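Local coordinates for nitroreductase-like family protein (Bacillus cereus, PDB 2I7H) that belongs to the nitroreductase-like family of flavoproteins and holds flavin mononucleotide in an assembly of two subunits, at residues A[28-40]-A[122-134]. Sequence-based numbering, arbitrary orientation.
Sequences VEKDLLIELLNDA and NFQLLAWERGLGC
Phe123 and Leu36 form the middle of an apolar seam between helix 30-40 and the C-terminal end of helix 106-129, a worked example of two helices running in roughly opposite directions and meshing through a phenylalanine and leucines; the axes of 30-40 and 122-129 approach to 8.6 Å, with their N-to-C directions 134° apart. The Phe123 side chain is a knob in a hole made by Leu33, Leu36, Leu37 and Ala40; with CG anti to the backbone N (chi1 176°), its ring reaches back to helix 30-40, CE1 lying 3.7 Å from Leu36 CB. Leu36 divides its branches: CD1 packs on Ala127 and Leu132, whereas CD2 lies over one face of the Arg130 guanidinium. Near Ala40 the helices come close, and Leu126 CD1 sits 3.4 Å from Ala40 N. Beyond the helix, Leu132 CD1 meets Leu32 CD2 tip to tip, and Leu132 CD2 meets Val28 in the same manner.

Polar links flank this core. The bend in the Arg130 chain beyond CG lays its guanidinium alongside helix 30-40, where NH2 donates to Glu35 OE1 in a 3.0 Å salt bridge; the acceptor lies in the guanidinium plane, but the donor arrives from above the carboxylate. A water accepts from the same NH2 and donates to Asp39 OD2, tying a second acid to the arginine. At the other end, Asn122 ND2 donates to Ala40 O (3.0 Å, 163°).

Gly131, at positive phi, is C-prime of a Schellman motif closing helix 106-129 and turning the chain into strand 132-137. This helix-turn-strand corner, with helix 30-40 packed across it, belongs to the alpha+beta nitroreductase fold; the side chain of Asn122 is about 9 Å from a bound flavin mononucleotide.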
loop_
_atom_site.group_PDB
_atom_site.type_symbol
_atom_site.label_atom_id
_atom_site.label_comp_id
_atom_site.label_asym_id
_atom_site.label_seq_id
_atom_site.Cartn_x
_atom_site.Cartn_y
_atom_site.Cartn_z
ATOM N N VAL A 28 14.566 -1.736 20.849
ATOM C CA VAL A 28 14.266 -2.313 19.541
ATOM C C VAL A 28 15.587 -2.679 18.872
ATOM O O VAL A 28 16.452 -1.824 18.685
ATOM C CB VAL A 28 13.427 -1.355 18.650
ATOM C CG1 VAL A 28 13.163 -1.972 17.275
ATOM C CG2 VAL A 28 12.108 -1.026 19.326
ATOM N N GLU A 29 15.739 -3.943 18.502
ATOM C CA GLU A 29 16.978 -4.382 17.875
ATOM C C GLU A 29 17.006 -4.006 16.387
ATOM O O GLU A 29 16.041 -4.219 15.654
ATOM C CB GLU A 29 17.193 -5.883 18.085
ATOM C CG GLU A 29 18.556 -6.236 18.672
ATOM C CD GLU A 29 18.710 -5.798 20.120
ATOM O OE1 GLU A 29 17.959 -6.319 20.977
ATOM O OE2 GLU A 29 19.578 -4.940 20.400
ATOM N N LYS A 30 18.134 -3.440 15.968
ATOM C CA LYS A 30 18.370 -2.980 14.599
ATOM C C LYS A 30 18.233 -4.139 13.595
ATOM O O LYS A 30 17.695 -3.966 12.494
ATOM C CB LYS A 30 19.771 -2.372 14.538
ATOM C CG LYS A 30 20.257 -1.977 13.172
ATOM C CD LYS A 30 21.699 -2.435 12.959
ATOM C CE LYS A 30 22.731 -1.555 13.675
ATOM N NZ LYS A 30 24.119 -1.947 13.281
ATOM N N ASP A 31 18.714 -5.315 14.000
ATOM C CA ASP A 31 18.743 -6.509 13.163
ATOM C C ASP A 31 17.338 -7.034 12.920
ATOM O O ASP A 31 17.062 -7.641 11.892
ATOM C CB ASP A 31 19.595 -7.593 13.826
ATOM C CG ASP A 31 21.089 -7.406 13.572
ATOM O OD1 ASP A 31 21.481 -6.401 12.928
ATOM O OD2 ASP A 31 21.878 -8.284 14.003
ATOM N N LEU A 32 16.455 -6.803 13.883
ATOM C CA LEU A 32 15.047 -7.103 13.726
ATOM C C LEU A 32 14.374 -6.178 12.695
ATOM O O LEU A 32 13.587 -6.639 11.864
ATOM C CB LEU A 32 14.347 -6.990 15.078
ATOM C CG LEU A 32 12.838 -7.162 15.098
ATOM C CD1 LEU A 32 12.453 -8.535 14.614
ATOM C CD2 LEU A 32 12.319 -6.907 16.492
ATOM N N LEU A 33 14.674 -4.883 12.756
ATOM C CA LEU A 33 14.090 -3.929 11.823
ATOM C C LEU A 33 14.566 -4.233 10.416
ATOM O O LEU A 33 13.805 -4.092 9.460
ATOM C CB LEU A 33 14.448 -2.489 12.200
ATOM C CG LEU A 33 13.909 -1.981 13.538
ATOM C CD1 LEU A 33 14.508 -0.658 13.842
ATOM C CD2 LEU A 33 12.399 -1.857 13.484
ATOM N N ILE A 34 15.821 -4.659 10.298
ATOM C CA ILE A 34 16.388 -4.983 8.995
ATOM C C ILE A 34 15.748 -6.268 8.483
ATOM O O ILE A 34 15.487 -6.412 7.294
ATOM C CB ILE A 34 17.940 -5.114 9.086
ATOM C CG1 ILE A 34 18.582 -3.732 9.244
ATOM C CG2 ILE A 34 18.523 -5.881 7.873
ATOM C CD1 ILE A 34 19.985 -3.812 9.826
ATOM N N GLU A 35 15.502 -7.202 9.396
ATOM C CA GLU A 35 14.849 -8.458 9.052
ATOM C C GLU A 35 13.442 -8.184 8.498
ATOM O O GLU A 35 13.107 -8.634 7.411
ATOM C CB GLU A 35 14.822 -9.424 10.254
ATOM C CG GLU A 35 14.010 -10.673 10.001
ATOM C CD GLU A 35 14.123 -11.734 11.096
ATOM O OE1 GLU A 35 13.377 -12.733 10.999
ATOM O OE2 GLU A 35 14.957 -11.609 12.035
ATOM N N LEU A 36 12.656 -7.416 9.244
ATOM C CA LEU A 36 11.300 -6.999 8.848
ATOM C C LEU A 36 11.226 -6.237 7.522
ATOM O O LEU A 36 10.339 -6.521 6.698
ATOM C CB LEU A 36 10.639 -6.181 9.982
ATOM C CG LEU A 36 10.489 -6.967 11.297
ATOM C CD1 LEU A 36 9.794 -6.191 12.337
ATOM C CD2 LEU A 36 9.762 -8.255 11.046
ATOM N N LEU A 37 12.145 -5.287 7.317
ATOM C CA LEU A 37 12.195 -4.520 6.081
ATOM C C LEU A 37 12.499 -5.425 4.896
ATOM O O LEU A 37 11.958 -5.216 3.822
ATOM C CB LEU A 37 13.237 -3.412 6.135
ATOM C CG LEU A 37 12.996 -2.182 7.005
ATOM C CD1 LEU A 37 14.362 -1.501 7.412
ATOM C CD2 LEU A 37 12.039 -1.213 6.349
ATOM N N ASN A 38 13.364 -6.423 5.102
ATOM C CA ASN A 38 13.691 -7.374 4.047
ATOM C C ASN A 38 12.485 -8.225 3.644
ATOM O O ASN A 38 12.225 -8.412 2.446
ATOM C CB ASN A 38 14.909 -8.230 4.405
ATOM C CG ASN A 38 16.183 -7.667 3.842
ATOM O OD1 ASN A 38 16.178 -7.140 2.722
ATOM N ND2 ASN A 38 17.298 -7.767 4.604
ATOM N N ASP A 39 11.729 -8.696 4.637
ATOM C CA ASP A 39 10.458 -9.344 4.363
ATOM C C ASP A 39 9.473 -8.435 3.621
ATOM O O ASP A 39 8.754 -8.900 2.721
ATOM C CB ASP A 39 9.827 -9.875 5.651
ATOM C CG ASP A 39 10.599 -11.027 6.246
ATOM O OD1 ASP A 39 11.482 -11.614 5.564
ATOM O OD2 ASP A 39 10.333 -11.330 7.429
ATOM N N ALA A 40 9.455 -7.145 3.987
ATOM C CA ALA A 40 8.536 -6.171 3.377
ATOM C C ALA A 40 8.841 -5.959 1.902
ATOM O O ALA A 40 7.944 -5.570 1.146
ATOM C CB ALA A 40 8.531 -4.796 4.142
ATOM N N ASN A 122 3.133 -3.680 4.228
ATOM C CA ASN A 122 3.770 -4.960 4.538
ATOM C C ASN A 122 4.548 -4.856 5.830
ATOM O O ASN A 122 4.418 -5.694 6.710
ATOM C CB ASN A 122 4.787 -5.331 3.468
ATOM C CG ASN A 122 4.184 -5.987 2.261
ATOM O OD1 ASN A 122 3.022 -6.394 2.233
ATOM N ND2 ASN A 122 5.006 -6.112 1.237
ATOM N N PHE A 123 5.398 -3.830 5.909
ATOM C CA PHE A 123 6.262 -3.634 7.060
ATOM C C PHE A 123 5.438 -3.499 8.336
ATOM O O PHE A 123 5.793 -4.070 9.362
ATOM C CB PHE A 123 7.132 -2.387 6.920
ATOM C CG PHE A 123 7.948 -2.141 8.129
ATOM C CD1 PHE A 123 9.179 -2.824 8.318
ATOM C CD2 PHE A 123 7.473 -1.319 9.137
ATOM C CE1 PHE A 123 9.898 -2.618 9.469
ATOM C CE2 PHE A 123 8.195 -1.119 10.288
ATOM C CZ PHE A 123 9.397 -1.758 10.467
ATOM N N GLN A 124 4.352 -2.732 8.258
ATOM C CA GLN A 124 3.504 -2.475 9.424
ATOM C C GLN A 124 2.874 -3.772 9.933
ATOM O O GLN A 124 2.805 -3.989 11.140
ATOM C CB GLN A 124 2.439 -1.441 9.096
ATOM C CG GLN A 124 2.928 0.024 8.975
ATOM C CD GLN A 124 1.703 0.980 9.022
ATOM O OE1 GLN A 124 0.701 0.727 8.362
ATOM N NE2 GLN A 124 1.768 2.018 9.829
ATOM N N LEU A 125 2.478 -4.638 8.996
ATOM C CA LEU A 125 1.909 -5.952 9.289
ATOM C C LEU A 125 2.935 -6.902 9.904
ATOM O O LEU A 125 2.710 -7.488 10.953
ATOM C CB LEU A 125 1.301 -6.562 8.007
ATOM C CG LEU A 125 0.085 -5.829 7.462
ATOM C CD1 LEU A 125 -0.437 -6.464 6.149
ATOM C CD2 LEU A 125 -0.993 -5.741 8.540
ATOM N N LEU A 126 4.071 -7.022 9.237
ATOM C CA LEU A 126 5.234 -7.738 9.746
ATOM C C LEU A 126 5.648 -7.321 11.157
ATOM O O LEU A 126 5.928 -8.176 12.005
ATOM C CB LEU A 126 6.403 -7.585 8.760
ATOM C CG LEU A 126 6.177 -8.280 7.409
ATOM C CD1 LEU A 126 7.034 -7.723 6.304
ATOM C CD2 LEU A 126 6.397 -9.790 7.512
ATOM N N ALA A 127 5.693 -6.013 11.400
ATOM C CA ALA A 127 6.061 -5.493 12.706
ATOM C C ALA A 127 4.999 -5.854 13.750
ATOM O O ALA A 127 5.325 -6.308 14.837
ATOM C CB ALA A 127 6.336 -3.943 12.639
ATOM N N TRP A 128 3.722 -5.676 13.413
ATOM C CA TRP A 128 2.633 -6.002 14.350
ATOM C C TRP A 128 2.739 -7.450 14.860
ATOM O O TRP A 128 2.477 -7.726 16.030
ATOM C CB TRP A 128 1.246 -5.781 13.714
ATOM C CG TRP A 128 0.173 -5.906 14.726
ATOM C CD1 TRP A 128 -0.626 -7.006 14.974
ATOM C CD2 TRP A 128 -0.181 -4.920 15.708
ATOM N NE1 TRP A 128 -1.458 -6.746 16.035
ATOM C CE2 TRP A 128 -1.214 -5.477 16.504
ATOM C CE3 TRP A 128 0.269 -3.609 15.983
ATOM C CZ2 TRP A 128 -1.826 -4.761 17.556
ATOM C CZ3 TRP A 128 -0.319 -2.900 17.036
ATOM C CH2 TRP A 128 -1.380 -3.484 17.800
ATOM N N GLU A 129 3.111 -8.354 13.951
ATOM C CA GLU A 129 3.252 -9.787 14.233
ATOM C C GLU A 129 4.299 -10.092 15.324
ATOM O O GLU A 129 4.114 -11.009 16.130
ATOM C CB GLU A 129 3.509 -10.562 12.919
ATOM C CG GLU A 129 3.978 -12.006 13.086
ATOM C CD GLU A 129 4.052 -12.782 11.744
ATOM O OE1 GLU A 129 4.998 -12.572 10.933
ATOM O OE2 GLU A 129 3.158 -13.616 11.506
ATOM N N ARG A 130 5.376 -9.303 15.360
ATOM C CA ARG A 130 6.427 -9.428 16.391
ATOM C C ARG A 130 6.190 -8.573 17.616
ATOM O O ARG A 130 7.082 -8.469 18.434
ATOM C CB ARG A 130 7.790 -9.001 15.852
ATOM C CG ARG A 130 8.131 -9.501 14.499
ATOM C CD ARG A 130 8.322 -10.988 14.550
ATOM N NE ARG A 130 8.933 -11.434 13.315
ATOM C CZ ARG A 130 10.210 -11.788 13.206
ATOM N NH1 ARG A 130 11.029 -11.749 14.284
ATOM N NH2 ARG A 130 10.650 -12.188 12.006
ATOM N N GLY A 131 5.024 -7.931 17.725
ATOM C CA GLY A 131 4.732 -7.037 18.854
ATOM C C GLY A 131 5.232 -5.599 18.757
ATOM O O GLY A 131 5.116 -4.825 19.722
ATOM N N LEU A 132 5.810 -5.232 17.616
ATOM C CA LEU A 132 6.189 -3.834 17.371
ATOM C C LEU A 132 5.018 -2.996 16.853
ATOM O O LEU A 132 4.319 -3.368 15.910
ATOM C CB LEU A 132 7.340 -3.738 16.378
ATOM C CG LEU A 132 8.768 -3.911 16.836
ATOM C CD1 LEU A 132 9.646 -4.014 15.594
ATOM C CD2 LEU A 132 9.184 -2.727 17.643
ATOM N N GLY A 133 4.806 -1.860 17.500
ATOM C CA GLY A 133 3.833 -0.905 17.031
ATOM C C GLY A 133 4.528 0.138 16.188
ATOM O O GLY A 133 5.750 0.325 16.275
ATOM N N CYS A 134 3.754 0.793 15.336
ATOM C CA CYS A 134 4.265 1.947 14.634
ATOM C C CYS A 134 3.183 2.854 14.083
ATOM O O CYS A 134 2.040 2.450 13.956
ATOM C CB CYS A 134 5.253 1.538 13.547
ATOM S SG CYS A 134 4.620 0.422 12.371
HETATM O O HOH W 1 9.073 -11.765 9.941
#